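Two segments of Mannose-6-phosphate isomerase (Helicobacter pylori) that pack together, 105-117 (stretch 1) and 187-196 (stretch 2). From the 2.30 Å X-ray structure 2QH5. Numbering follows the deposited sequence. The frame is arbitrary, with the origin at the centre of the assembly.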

# COMPACT_ATOMS: atom_id res chain seq x y z
N ASP A 105 6.92 14.63 -0.91
CA ASP A 105 7.06 13.61 -1.94
C ASP A 105 5.87 12.66 -2.01
O ASP A 105 5.09 12.57 -1.07
CB ASP A 105 8.45 12.92 -1.93
CG ASP A 105 8.64 11.93 -0.79
OD1 ASP A 105 9.62 12.10 -0.02
OD2 ASP A 105 7.87 10.96 -0.70
N LEU A 106 5.71 12.00 -3.15
CA LEU A 106 4.49 11.24 -3.44
C LEU A 106 4.73 9.77 -3.24
O LEU A 106 5.77 9.24 -3.61
CB LEU A 106 4.01 11.49 -4.88
CG LEU A 106 3.63 12.93 -5.27
CD1 LEU A 106 3.67 13.10 -6.78
CD2 LEU A 106 2.27 13.34 -4.71
N LEU A 107 3.73 9.12 -2.66
CA LEU A 107 3.84 7.74 -2.24
C LEU A 107 2.92 6.88 -3.07
O LEU A 107 1.73 7.15 -3.16
CB LEU A 107 3.44 7.62 -0.77
CG LEU A 107 4.45 7.58 0.37
CD1 LEU A 107 5.58 8.56 0.20
CD2 LEU A 107 3.70 7.85 1.68
N ILE A 108 3.49 5.86 -3.70
CA ILE A 108 2.72 4.86 -4.41
C ILE A 108 2.79 3.59 -3.57
O ILE A 108 3.83 2.94 -3.52
CB ILE A 108 3.29 4.61 -5.82
CG1 ILE A 108 3.32 5.91 -6.63
CG2 ILE A 108 2.49 3.55 -6.57
CD1 ILE A 108 4.08 5.79 -7.94
N VAL A 109 1.68 3.26 -2.90
CA VAL A 109 1.60 2.17 -1.93
C VAL A 109 1.02 0.92 -2.58
O VAL A 109 -0.14 0.91 -2.99
CB VAL A 109 0.75 2.57 -0.70
CG1 VAL A 109 0.55 1.40 0.24
CG2 VAL A 109 1.39 3.74 0.03
N THR A 110 1.82 -0.14 -2.67
CA THR A 110 1.50 -1.31 -3.50
C THR A 110 1.75 -2.61 -2.76
O THR A 110 2.90 -2.93 -2.47
CB THR A 110 2.36 -1.33 -4.80
OG1 THR A 110 3.76 -1.21 -4.48
CG2 THR A 110 1.98 -0.17 -5.71
N PRO A 111 0.68 -3.37 -2.45
CA PRO A 111 0.88 -4.70 -1.87
C PRO A 111 1.62 -5.64 -2.82
O PRO A 111 1.50 -5.50 -4.03
CB PRO A 111 -0.56 -5.20 -1.63
CG PRO A 111 -1.40 -3.96 -1.61
CD PRO A 111 -0.75 -3.05 -2.60
N SER A 112 2.39 -6.57 -2.27
CA SER A 112 3.30 -7.40 -3.07
C SER A 112 2.65 -8.65 -3.64
O SER A 112 3.14 -9.21 -4.62
CB SER A 112 4.52 -7.79 -2.23
OG SER A 112 4.11 -8.39 -1.02
N ASP A 113 1.55 -9.08 -3.03
CA ASP A 113 0.82 -10.29 -3.46
C ASP A 113 -0.19 -10.02 -4.58
O ASP A 113 -1.29 -10.59 -4.60
CB ASP A 113 0.15 -10.98 -2.26
CG ASP A 113 -0.72 -10.03 -1.43
OD1 ASP A 113 -0.92 -10.31 -0.23
OD2 ASP A 113 -1.20 -9.01 -1.97
N HIS A 114 0.18 -9.14 -5.51
CA HIS A 114 -0.68 -8.75 -6.62
C HIS A 114 -0.17 -9.25 -7.95
O HIS A 114 1.03 -9.17 -8.24
CB HIS A 114 -0.82 -7.23 -6.69
CG HIS A 114 -1.83 -6.66 -5.75
ND1 HIS A 114 -1.91 -5.31 -5.48
CD2 HIS A 114 -2.80 -7.25 -5.01
CE1 HIS A 114 -2.90 -5.09 -4.63
NE2 HIS A 114 -3.45 -6.25 -4.32
N LEU A 115 -1.09 -9.76 -8.76
CA LEU A 115 -0.78 -10.12 -10.14
C LEU A 115 -1.50 -9.13 -11.07
O LEU A 115 -2.73 -9.00 -11.03
CB LEU A 115 -1.21 -11.56 -10.44
CG LEU A 115 -0.30 -12.44 -11.31
CD1 LEU A 115 -1.04 -13.74 -11.64
CD2 LEU A 115 0.19 -11.75 -12.59
N ILE A 116 -0.71 -8.44 -11.88
CA ILE A 116 -1.23 -7.47 -12.83
C ILE A 116 -0.54 -7.75 -14.16
O ILE A 116 0.68 -7.63 -14.27
CB ILE A 116 -1.00 -6.02 -12.34
CG1 ILE A 116 -2.00 -5.68 -11.23
CG2 ILE A 116 -1.15 -5.02 -13.48
CD1 ILE A 116 -1.52 -4.65 -10.24
N LYS A 117 -1.34 -8.15 -15.15
CA LYS A 117 -0.81 -8.59 -16.44
C LYS A 117 -0.76 -7.50 -17.51
O LYS A 117 0.24 -7.37 -18.22
CB LYS A 117 -1.58 -9.82 -16.93
CG LYS A 117 -1.08 -11.12 -16.32
CD LYS A 117 -2.19 -12.15 -16.18
CE LYS A 117 -3.10 -11.82 -15.00
NZ LYS A 117 -4.23 -12.78 -14.87
N ASN A 187 -11.98 -2.61 -3.62
CA ASN A 187 -10.77 -1.88 -3.33
C ASN A 187 -9.54 -2.74 -3.61
O ASN A 187 -9.43 -3.87 -3.12
CB ASN A 187 -10.76 -1.39 -1.88
CG ASN A 187 -9.47 -0.69 -1.51
OD1 ASN A 187 -8.82 -0.07 -2.36
ND2 ASN A 187 -9.08 -0.81 -0.25
N SER A 188 -8.62 -2.21 -4.41
CA SER A 188 -7.45 -2.96 -4.83
C SER A 188 -6.47 -3.13 -3.68
O SER A 188 -5.67 -4.06 -3.66
CB SER A 188 -6.75 -2.27 -5.99
OG SER A 188 -6.07 -1.11 -5.54
N GLY A 189 -6.53 -2.22 -2.71
CA GLY A 189 -5.58 -2.20 -1.61
C GLY A 189 -4.36 -1.36 -1.94
O GLY A 189 -3.55 -1.10 -1.07
N MET A 190 -4.23 -0.95 -3.21
CA MET A 190 -3.20 0.01 -3.64
C MET A 190 -3.64 1.43 -3.32
O MET A 190 -4.84 1.69 -3.19
CB MET A 190 -2.96 -0.09 -5.14
CG MET A 190 -2.68 -1.48 -5.68
SD MET A 190 -2.34 -1.40 -7.45
CE MET A 190 -1.41 0.14 -7.55
N PHE A 191 -2.69 2.36 -3.23
CA PHE A 191 -2.98 3.74 -2.83
C PHE A 191 -1.92 4.69 -3.34
O PHE A 191 -0.76 4.33 -3.40
CB PHE A 191 -3.02 3.90 -1.30
CG PHE A 191 -4.12 3.14 -0.64
CD1 PHE A 191 -3.84 2.01 0.11
CD2 PHE A 191 -5.44 3.54 -0.78
CE1 PHE A 191 -4.85 1.29 0.71
CE2 PHE A 191 -6.47 2.83 -0.18
CZ PHE A 191 -6.17 1.70 0.57
N VAL A 192 -2.33 5.91 -3.69
CA VAL A 192 -1.39 7.00 -3.99
C VAL A 192 -1.83 8.24 -3.23
O VAL A 192 -3.03 8.51 -3.12
CB VAL A 192 -1.28 7.31 -5.51
CG1 VAL A 192 -0.22 8.39 -5.77
CG2 VAL A 192 -0.93 6.05 -6.32
N PHE A 193 -0.87 8.97 -2.68
CA PHE A 193 -1.09 10.21 -1.95
C PHE A 193 0.25 10.84 -1.64
O PHE A 193 1.27 10.16 -1.63
CB PHE A 193 -1.88 10.02 -0.63
CG PHE A 193 -1.71 8.65 0.02
CD1 PHE A 193 -0.47 8.22 0.49
CD2 PHE A 193 -2.81 7.82 0.18
CE1 PHE A 193 -0.33 6.97 1.09
CE2 PHE A 193 -2.69 6.57 0.78
CZ PHE A 193 -1.45 6.14 1.23
N GLN A 194 0.26 12.15 -1.38
CA GLN A 194 1.45 12.79 -0.88
C GLN A 194 1.60 12.42 0.60
O GLN A 194 0.61 12.20 1.29
CB GLN A 194 1.33 14.30 -1.05
CG GLN A 194 2.59 15.07 -0.75
CD GLN A 194 2.30 16.47 -0.28
OE1 GLN A 194 1.84 16.69 0.85
NE2 GLN A 194 2.58 17.44 -1.14
N ALA A 195 2.85 12.32 1.07
CA ALA A 195 3.14 11.91 2.44
C ALA A 195 2.51 12.86 3.47
O ALA A 195 1.86 12.41 4.41
CB ALA A 195 4.64 11.82 2.65
N GLY A 196 2.70 14.15 3.24
CA GLY A 196 2.15 15.20 4.11
C GLY A 196 0.65 15.22 4.26
O GLY A 196 0.15 15.30 5.39

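What holds the two backbones together? Strand 106-111 runs antiparallel to the strand that ends at Gln-194, and Leu-107 and Val-109 each bond twice to the partner strand. Leu-107 N donates to Phe-193 O (2.9 Å) and Phe-193 N to Leu-107 O (3.2 Å); Val-109 N donates to Phe-191 O (2.7 Å) and Phe-191 N to Val-109 O (2.9 Å). A fifth bond, Ala-195 N to Asp-105 O (3.1 Å), extends the ladder to the start of the helix.

Which side chains meet on each face? Alternation puts Leu-107, Val-109, Phe-191 and Phe-193 on one face, where Val-109 CG2 lies 3.8 Å from Phe-193 CE1 and Val-109 CB 4.0 Å from Phe-191 CB. On the other, Ile-108 CG2 meets Val-192 CG2 at 4.2 Å, and Leu-106 CD2 approaches Gln-194 CB at 3.9 Å. These contacts bury apolar surface.

What do the contacts beyond the ladder consist of? One is apolar: Met-190 CG lies 4.0 Å from Pro-111 CD. The other is polar in character: His-114 turns its ring edge to the chain, with CE1 3.1 Å from Ser-188 O.

What does Gly-189 contribute to the contact? Its O lies 3.6 Å from Pro-111 CG. Its backbone angles (89/-10) would jam a CB against Ser-188 O, and the chain turns its corner here.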